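Local coordinates for short-chain-enoyl-CoA hydratase (Clostridium acetobutylicum, PDB 5Z7R), which catalyses the reversible hydration of crotonyl-CoA and, among longer substrates, accepts hexenoyl-CoA but not higher analogues, at residues Gly112-Ile115 against Ala116-Cys119; Ile139-Phe143 against Gly144-Arg148; Leu209-Gln212 against Ala213-Gly217; Ser230-Phe233 against Gly234-Phe237. All coordinates share one frame; numbering follows the deposited sequence.

Interaction 1. Residues Gly112-Ile115 against Ala116-Cys119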
loop_
_atom_site.group_PDB
_atom_site.type_symbol
_atom_site.label_atom_id
_atom_site.label_comp_id
_atom_site.label_asym_id
_atom_site.label_seq_id
_atom_site.Cartn_x
_atom_site.Cartn_y
_atom_site.Cartn_z
ATOM N N GLY A 112 -8.464 7.530 -26.166
ATOM C CA GLY A 112 -9.325 8.680 -25.956
ATOM C C GLY A 112 -10.143 8.586 -24.700
ATOM O O GLY A 112 -10.354 9.579 -24.007
ATOM N N CYS A 113 -10.631 7.386 -24.425
ATOM C CA CYS A 113 -11.164 7.057 -23.122
ATOM C C CYS A 113 -10.103 7.308 -22.067
ATOM O O CYS A 113 -10.346 7.994 -21.063
ATOM C CB CYS A 113 -11.579 5.610 -23.087
ATOM S SG CYS A 113 -12.663 5.312 -21.689
ATOM N N GLU A 114 -8.888 6.825 -22.341
ATOM C CA GLU A 114 -7.774 6.950 -21.370
ATOM C C GLU A 114 -7.403 8.377 -21.094
ATOM O O GLU A 114 -7.158 8.725 -19.936
ATOM C CB GLU A 114 -6.560 6.117 -21.789
ATOM C CG GLU A 114 -6.841 4.606 -21.824
ATOM C CD GLU A 114 -5.803 3.821 -22.618
ATOM O OE1 GLU A 114 -5.573 4.151 -23.806
ATOM O OE2 GLU A 114 -5.206 2.878 -22.059
ATOM N N ILE A 115 -7.415 9.254 -22.101
ATOM C CA ILE A 115 -7.080 10.636 -21.797
ATOM C C ILE A 115 -8.165 11.285 -20.954
ATOM O O ILE A 115 -7.887 12.063 -20.026
ATOM C CB ILE A 115 -6.744 11.488 -23.056
ATOM C CG1 ILE A 115 -6.056 12.797 -22.632
ATOM C CG2 ILE A 115 -7.977 11.776 -23.923
ATOM C CD1 ILE A 115 -5.159 13.373 -23.710
ATOM N N ALA A 116 -9.411 10.963 -21.258
ATOM C CA ALA A 116 -10.540 11.548 -20.538
ATOM C C ALA A 116 -10.487 11.096 -19.061
ATOM O O ALA A 116 -10.711 11.906 -18.144
ATOM C CB ALA A 116 -11.853 11.152 -21.200
ATOM N N MET A 117 -10.136 9.824 -18.837
ATOM C CA MET A 117 -10.025 9.272 -17.452
ATOM C C MET A 117 -8.884 9.886 -16.689
ATOM O O MET A 117 -8.838 9.792 -15.461
ATOM C CB MET A 117 -9.824 7.783 -17.492
ATOM C CG MET A 117 -11.029 7.090 -18.060
ATOM S SD MET A 117 -11.143 5.336 -17.796
ATOM C CE MET A 117 -10.026 4.602 -18.980
ATOM N N SER A 118 -7.983 10.552 -17.411
ATOM C CA SER A 118 -6.838 11.196 -16.810
ATOM C C SER A 118 -7.106 12.616 -16.421
ATOM O O SER A 118 -6.242 13.246 -15.843
ATOM C CB SER A 118 -5.624 11.148 -17.761
ATOM O OG SER A 118 -5.383 9.825 -18.251
ATOM N N CYS A 119 -8.286 13.145 -16.721
ATOM C CA CYS A 119 -8.704 14.450 -16.164
ATOM C C CYS A 119 -9.439 14.321 -14.821
ATOM O O CYS A 119 -9.910 13.248 -14.438
ATOM C CB CYS A 119 -9.632 15.167 -17.143
ATOM S SG CYS A 119 -9.018 15.257 -18.837
#
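With chi1 of Cys113 at -163°, SG is turned away from the backbone N, and the Met117 chain, bent at chi3 (-78°), brings CE back to it one helical turn later; SG and CE meet at 3.8 Å. Ser118 makes the second side-chain contact: chi1 of -51° sets OG beside its own backbone N, from where it donates to Glu114 O at 2.7 Å, tilted somewhat out of the carbonyl plane. The Cys113-Met117 contact lies along helix 111-117, and Ser118 follows directly after it; the regular i to i+4 bonds here are Ala116 N to Gly112 O (3.2 Å) and Met117 N to Cys113 O (2.9 Å). In this crotonase-fold subunit the short buried helix carries Glu114, probably the catalytic nucleophile. Its OE2 accepts hydrogen bonds from the backbone N atoms of Phe143 and Gly145, while Glu134, the other probable catalytic glutamate, lies close to OE1. Just past the helix, Ser118 N reaches back only three residues, to Ile115 O at 3.0 Å, coming from well above that carbonyl plane. Beyond Met117, helix 145-153 supplies Arg148, Leu149 and Leu152 as packing partners.

Interaction 2. Residues Ile139-Phe143 against Gly144-Arg148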
loop_
_atom_site.group_PDB
_atom_site.type_symbol
_atom_site.label_atom_id
_atom_site.label_comp_id
_atom_site.label_asym_id
_atom_site.label_seq_id
_atom_site.Cartn_x
_atom_site.Cartn_y
_atom_site.Cartn_z
ATOM N N ILE A 139 -3.804 -6.256 -28.180
ATOM C CA ILE A 139 -3.139 -5.531 -27.102
ATOM C C ILE A 139 -4.049 -5.241 -25.902
ATOM O O ILE A 139 -5.266 -5.250 -26.011
ATOM C CB ILE A 139 -2.603 -4.147 -27.564
ATOM C CG1 ILE A 139 -3.610 -3.406 -28.456
ATOM C CG2 ILE A 139 -1.263 -4.273 -28.278
ATOM C CD1 ILE A 139 -3.250 -1.947 -28.554
ATOM N N THR A 140 -3.422 -4.957 -24.757
ATOM C CA THR A 140 -4.118 -4.417 -23.597
ATOM C C THR A 140 -4.171 -2.922 -23.798
ATOM O O THR A 140 -3.414 -2.394 -24.583
ATOM C CB THR A 140 -3.311 -4.595 -22.296
ATOM O OG1 THR A 140 -2.163 -3.737 -22.325
ATOM C CG2 THR A 140 -2.861 -6.037 -22.116
ATOM N N PRO A 141 -5.031 -2.244 -23.048
ATOM C CA PRO A 141 -4.897 -0.815 -22.957
ATOM C C PRO A 141 -3.439 -0.447 -22.653
ATOM O O PRO A 141 -2.783 -1.157 -21.920
ATOM C CB PRO A 141 -5.849 -0.457 -21.806
ATOM C CG PRO A 141 -6.947 -1.504 -21.926
ATOM C CD PRO A 141 -6.246 -2.746 -22.359
ATOM N N GLY A 142 -2.962 0.642 -23.245
ATOM C CA GLY A 142 -1.560 1.067 -23.193
ATOM C C GLY A 142 -1.325 2.430 -22.579
ATOM O O GLY A 142 -0.195 2.777 -22.294
ATOM N N PHE A 143 -2.366 3.211 -22.330
ATOM C CA PHE A 143 -2.190 4.550 -21.727
ATOM C C PHE A 143 -3.006 4.705 -20.437
ATOM O O PHE A 143 -3.528 5.792 -20.145
ATOM C CB PHE A 143 -2.607 5.678 -22.697
ATOM C CG PHE A 143 -1.888 5.691 -24.024
ATOM C CD1 PHE A 143 -0.589 5.202 -24.175
ATOM C CD2 PHE A 143 -2.494 6.281 -25.124
ATOM C CE1 PHE A 143 0.062 5.245 -25.396
ATOM C CE2 PHE A 143 -1.839 6.347 -26.353
ATOM C CZ PHE A 143 -0.562 5.824 -26.487
ATOM N N GLY A 144 -3.111 3.622 -19.671
ATOM C CA GLY A 144 -3.647 3.679 -18.326
ATOM C C GLY A 144 -4.967 2.957 -18.204
ATOM O O GLY A 144 -5.451 2.744 -17.113
ATOM N N GLY A 145 -5.528 2.523 -19.311
ATOM C CA GLY A 145 -6.879 1.957 -19.305
ATOM C C GLY A 145 -7.123 0.906 -18.238
ATOM O O GLY A 145 -8.182 0.924 -17.593
ATOM N N THR A 146 -6.149 0.003 -18.054
ATOM C CA THR A 146 -6.273 -1.164 -17.175
ATOM C C THR A 146 -6.312 -0.740 -15.728
ATOM O O THR A 146 -6.664 -1.524 -14.866
ATOM C CB THR A 146 -5.098 -2.163 -17.341
ATOM O OG1 THR A 146 -3.846 -1.584 -16.926
ATOM C CG2 THR A 146 -4.984 -2.646 -18.778
ATOM N N GLN A 147 -5.931 0.500 -15.459
ATOM C CA GLN A 147 -5.865 0.984 -14.109
ATOM C C GLN A 147 -6.934 2.025 -13.773
ATOM O O GLN A 147 -7.514 2.003 -12.665
ATOM C CB GLN A 147 -4.497 1.615 -13.859
ATOM C CG GLN A 147 -3.332 0.656 -13.919
ATOM C CD GLN A 147 -3.634 -0.686 -13.269
ATOM O OE1 GLN A 147 -4.033 -0.747 -12.099
ATOM N NE2 GLN A 147 -3.449 -1.771 -14.032
ATOM N N ARG A 148 -7.160 2.961 -14.691
ATOM C CA ARG A 148 -8.022 4.061 -14.410
ATOM C C ARG A 148 -9.523 3.613 -14.487
ATOM O O ARG A 148 -10.338 4.019 -13.677
ATOM C CB ARG A 148 -7.681 5.264 -15.303
ATOM C CG ARG A 148 -6.412 6.025 -14.854
ATOM C CD ARG A 148 -6.263 7.423 -15.446
ATOM N NE ARG A 148 -5.064 8.091 -14.953
ATOM C CZ ARG A 148 -3.862 8.035 -15.562
ATOM N NH1 ARG A 148 -3.712 7.374 -16.685
ATOM N NH2 ARG A 148 -2.801 8.616 -15.037
HETATM O O HOH W 1 -5.764 6.431 -18.674
#
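Pro141 packs against the start of helix 145-153, with its CB 3.6 Å from Gly145 CA and its CD 3.8 Å from Thr146 CG2. This is the entry to that helix: Gly144 holds the N-cap position, and its O accepts from both Gln147 N (2.8 Å) and Arg148 N (3.0 Å). In the crotonase fold the loop 139-143 borders the active site, and Pro141 touches both Glu114 and Glu134, the probable catalytic pair. The tight side is the one around the proline. Gly145 has no side chain, and that lets the ring settle right onto its CA; chi1 of Thr146 (65°) puts the methyl beside its own backbone N and facing the ring, which it meets at a slant. On the far side of Thr146, OG1 faces the subunit interface, bonded to Glu229 of the second subunit, and takes a further bond from Gln147 NE2. That same glutamate also holds Gly144 N, whose residue takes a positive phi of 113°, a conformation that glycine adopts readily. Before the proline, Thr140 OG1 donates to Pro141 O at 2.7 Å from above the carbonyl plane, 45° out of it. The loose side lies between Phe143 and Arg148. Here the protein atoms stand back, Phe143 O being 3.8 Å from Arg148 NH1. Arg148 NE is salt-bridged to Glu94. A single water fills in at the edge of the guanidinium, in its plane: it donates to Phe143 O at 2.8 Å and accepts from Arg148 NH1 at 3.0 Å.

Interaction 3. Residues Leu209-Gln212 against Ala213-Gly217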
loop_
_atom_site.group_PDB
_atom_site.type_symbol
_atom_site.label_atom_id
_atom_site.label_comp_id
_atom_site.label_asym_id
_atom_site.label_seq_id
_atom_site.Cartn_x
_atom_site.Cartn_y
_atom_site.Cartn_z
ATOM N N LEU A 209 -4.284 22.589 -3.478
ATOM C CA LEU A 209 -3.970 21.715 -2.379
ATOM C C LEU A 209 -5.001 20.598 -2.220
ATOM O O LEU A 209 -4.621 19.451 -1.942
ATOM C CB LEU A 209 -3.792 22.502 -1.071
ATOM C CG LEU A 209 -2.626 23.504 -0.985
ATOM C CD1 LEU A 209 -2.670 24.312 0.316
ATOM C CD2 LEU A 209 -1.287 22.825 -1.099
ATOM N N SER A 210 -6.277 20.903 -2.464
ATOM C CA SER A 210 -7.299 19.863 -2.548
ATOM C C SER A 210 -7.027 18.852 -3.646
ATOM O O SER A 210 -7.224 17.650 -3.443
ATOM C CB SER A 210 -8.719 20.443 -2.749
ATOM O OG SER A 210 -9.105 21.270 -1.671
ATOM N N LYS A 211 -6.638 19.307 -4.829
ATOM C CA LYS A 211 -6.386 18.354 -5.905
ATOM C C LYS A 211 -5.277 17.383 -5.480
ATOM O O LYS A 211 -5.377 16.204 -5.685
ATOM C CB LYS A 211 -5.958 19.033 -7.204
ATOM C CG LYS A 211 -5.837 18.013 -8.319
ATOM C CD LYS A 211 -5.596 18.626 -9.671
ATOM C CE LYS A 211 -5.232 17.512 -10.632
ATOM N NZ LYS A 211 -5.472 17.855 -12.029
ATOM N N GLN A 212 -4.247 17.918 -4.856
ATOM C CA GLN A 212 -3.082 17.151 -4.447
ATOM C C GLN A 212 -3.468 16.155 -3.325
ATOM O O GLN A 212 -3.142 14.963 -3.385
ATOM C CB GLN A 212 -1.969 18.123 -4.007
ATOM C CG GLN A 212 -0.771 17.519 -3.314
ATOM C CD GLN A 212 0.234 16.930 -4.279
ATOM O OE1 GLN A 212 1.433 16.982 -4.027
ATOM N NE2 GLN A 212 -0.236 16.403 -5.393
ATOM N N ALA A 213 -4.177 16.631 -2.318
ATOM C CA ALA A 213 -4.585 15.748 -1.261
ATOM C C ALA A 213 -5.469 14.606 -1.782
ATOM O O ALA A 213 -5.347 13.473 -1.335
ATOM C CB ALA A 213 -5.260 16.537 -0.157
ATOM N N ILE A 214 -6.326 14.870 -2.750
ATOM C CA ILE A 214 -7.201 13.827 -3.276
ATOM C C ILE A 214 -6.399 12.824 -4.092
ATOM O O ILE A 214 -6.634 11.620 -4.001
ATOM C CB ILE A 214 -8.334 14.408 -4.133
ATOM C CG1 ILE A 214 -9.247 15.253 -3.260
ATOM C CG2 ILE A 214 -9.126 13.297 -4.805
ATOM C CD1 ILE A 214 -10.217 16.150 -4.028
ATOM N N ASN A 215 -5.441 13.308 -4.880
ATOM C CA ASN A 215 -4.632 12.432 -5.711
ATOM C C ASN A 215 -3.717 11.594 -4.867
ATOM O O ASN A 215 -3.624 10.392 -5.081
ATOM C CB ASN A 215 -3.773 13.212 -6.733
ATOM C CG ASN A 215 -4.557 13.590 -7.988
ATOM O OD1 ASN A 215 -5.477 12.858 -8.422
ATOM N ND2 ASN A 215 -4.163 14.702 -8.617
ATOM N N ARG A 216 -3.053 12.215 -3.907
ATOM C CA ARG A 216 -1.979 11.516 -3.188
ATOM C C ARG A 216 -2.538 10.668 -2.028
ATOM O O ARG A 216 -2.174 9.487 -1.871
ATOM C CB ARG A 216 -0.899 12.481 -2.703
ATOM C CG ARG A 216 -0.575 13.600 -3.689
ATOM C CD ARG A 216 0.787 13.622 -4.349
ATOM N NE ARG A 216 1.074 12.654 -5.383
ATOM C CZ ARG A 216 1.893 12.818 -6.426
ATOM N NH1 ARG A 216 2.112 11.790 -7.215
ATOM N NH2 ARG A 216 2.437 13.969 -6.747
ATOM N N GLY A 217 -3.445 11.253 -1.265
ATOM C CA GLY A 217 -4.188 10.534 -0.256
ATOM C C GLY A 217 -4.910 9.302 -0.759
ATOM O O GLY A 217 -5.008 8.307 -0.055
#
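Helix 204-217 belongs to the C-terminal helical part of the crotonase subunit, the part through which these enzymes commonly associate, and Lys211 meets Asn215 along one of its faces. The Lys211 chain stretches out from a chi1 of -175° and passes the amide of Asn215 at a slant, CE coming within 3.6 Å of ND2. Its ammonium goes further, to a salt bridge with Asp120 and a hydrogen bond to Leu96 O. On a neighbouring face the Ile214 side chain lies back over the preceding turn: its CG1 is 3.1 Å from Ser210 O, the oxygen that also accepts Ile214 N at 3.0 Å. The aliphatic part of Arg216 lies against the Gln212 chain, CG of one 3.9 Å from CG of the other, the two slanting across each other close to Phe228. Backbone bonds continue without a break through Ala213 N to Leu209 O (2.9 Å) and Arg216 N to Gln212 O (2.8 Å), and Ala213 O additionally accepts from Gln147 of the third subunit. Lys211 thus joins the helix to its own subunit, and Asn215 OD1, bonded to Lys159 of the third subunit, joins it to that neighbour; burial of the Lys211 ammonium beside Asp120 would probably favour its charged form.

Interaction 4. Residues Ser230-Phe233 against Gly234-Phe237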
loop_
_atom_site.group_PDB
_atom_site.type_symbol
_atom_site.label_atom_id
_atom_site.label_comp_id
_atom_site.label_asym_id
_atom_site.label_seq_id
_atom_site.Cartn_x
_atom_site.Cartn_y
_atom_site.Cartn_z
ATOM N N SER A 230 -4.181 17.232 6.640
ATOM C CA SER A 230 -3.904 18.258 7.632
ATOM C C SER A 230 -2.668 19.117 7.336
ATOM O O SER A 230 -2.637 20.291 7.703
ATOM C CB SER A 230 -3.819 17.638 9.035
ATOM O OG SER A 230 -5.093 17.137 9.448
ATOM N N GLU A 231 -1.653 18.532 6.704
ATOM C CA GLU A 231 -0.431 19.257 6.359
ATOM C C GLU A 231 -0.801 20.279 5.283
ATOM O O GLU A 231 -0.377 21.436 5.334
ATOM C CB GLU A 231 0.681 18.309 5.862
ATOM C CG GLU A 231 1.078 17.153 6.792
ATOM C CD GLU A 231 1.630 17.586 8.137
ATOM O OE1 GLU A 231 1.964 18.778 8.291
ATOM O OE2 GLU A 231 1.723 16.747 9.073
ATOM N N ALA A 232 -1.606 19.848 4.321
ATOM C CA ALA A 232 -2.095 20.743 3.268
ATOM C C ALA A 232 -3.036 21.848 3.777
ATOM O O ALA A 232 -2.933 22.997 3.367
ATOM C CB ALA A 232 -2.780 19.928 2.180
ATOM N N PHE A 233 -3.941 21.466 4.668
ATOM C CA PHE A 233 -4.888 22.340 5.345
ATOM C C PHE A 233 -4.134 23.410 6.093
ATOM O O PHE A 233 -4.464 24.589 6.024
ATOM C CB PHE A 233 -5.698 21.483 6.326
ATOM C CG PHE A 233 -6.808 22.185 7.028
ATOM C CD1 PHE A 233 -7.965 22.542 6.345
ATOM C CD2 PHE A 233 -6.753 22.389 8.409
ATOM C CE1 PHE A 233 -9.022 23.142 7.014
ATOM C CE2 PHE A 233 -7.808 22.996 9.089
ATOM C CZ PHE A 233 -8.944 23.365 8.383
ATOM N N GLY A 234 -3.108 22.995 6.808
ATOM C CA GLY A 234 -2.257 23.941 7.489
ATOM C C GLY A 234 -1.734 24.970 6.505
ATOM O O GLY A 234 -1.799 26.160 6.776
ATOM N N GLU A 235 -1.235 24.521 5.356
ATOM C CA GLU A 235 -0.608 25.443 4.403
ATOM C C GLU A 235 -1.593 26.552 3.980
ATOM O O GLU A 235 -1.195 27.690 3.845
ATOM C CB GLU A 235 -0.036 24.708 3.172
ATOM C CG GLU A 235 1.151 23.806 3.496
ATOM C CD GLU A 235 1.601 23.009 2.301
ATOM O OE1 GLU A 235 2.540 23.475 1.640
ATOM O OE2 GLU A 235 1.019 21.943 2.006
ATOM N N CYS A 236 -2.871 26.216 3.821
ATOM C CA CYS A 236 -3.883 27.209 3.479
ATOM C C CYS A 236 -3.907 28.366 4.469
ATOM O O CYS A 236 -4.193 29.506 4.096
ATOM C CB CYS A 236 -5.266 26.589 3.409
ATOM S SG CYS A 236 -5.448 25.343 2.124
ATOM N N PHE A 237 -3.600 28.096 5.725
ATOM C CA PHE A 237 -3.571 29.178 6.702
ATOM C C PHE A 237 -2.376 30.135 6.545
ATOM O O PHE A 237 -2.284 31.112 7.257
ATOM C CB PHE A 237 -3.692 28.624 8.124
ATOM C CG PHE A 237 -5.062 28.127 8.443
ATOM C CD1 PHE A 237 -5.462 26.836 8.066
ATOM C CD2 PHE A 237 -5.978 28.956 9.099
ATOM C CE1 PHE A 237 -6.741 26.378 8.348
ATOM C CE2 PHE A 237 -7.254 28.496 9.399
ATOM C CZ PHE A 237 -7.645 27.209 9.018
#
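Phe233 and Phe237 meet edge-to-face, four residues apart, with ring planes 70° to one another and centroids 5.2 Å apart. The edge belongs to Phe237: its CE1 stands over one face of Phe233, off centre toward the rim and 3.6 Å from CE2. The two first torsions differ. Phe233 sends its ring away from its backbone N (chi1 -175°), whereas that of Phe237 stays beside its own N (chi1 -72°), and this brings the second ring back over the first. The same edge of Phe237 also meets a carbonyl in its plane, CD1 lying 3.2 Å from Phe233 O, so ring hydrogens face both a pi cloud and an oxygen. Cys236 places its SG 3.7 Å from Ala232 O, which also accepts Cys236 N. Glu235 CG lies 3.4 Å from Glu231 O, the acceptor for Glu235 N at 3.2 Å. The Glu231 carboxylate is salt-bridged to Arg80 of the third subunit, which also packs on Phe233 through Gly79 and on Phe237 through Asn75. This i to i+4 aromatic pair thus sits where helix 222-236, one of the C-terminal helices of the crotonase fold, meets the region of helix 76-95 of the third subunit.

In the fold
The four contacts follow one another in series from the N terminus; each is local to a helix, its entry or its exit, and none nests within or crosses another. Interaction 1 sits on helix 111-117, deep in the chain. After the strands 121-125 and 129-131, interaction 2 turns the loop 139-143 into helix 145-153 and touches interaction 1 through Glu114, so the two meet at the probable active site. Interactions 3 and 4 occupy the consecutive helices 204-217 and 222-236; Leu209 of the first packs on Ala232, Glu235 and Cys236 of the second. Away from the active site, both touch the third subunit, whereas interaction 2 faces the second and interaction 1 touches no other chain.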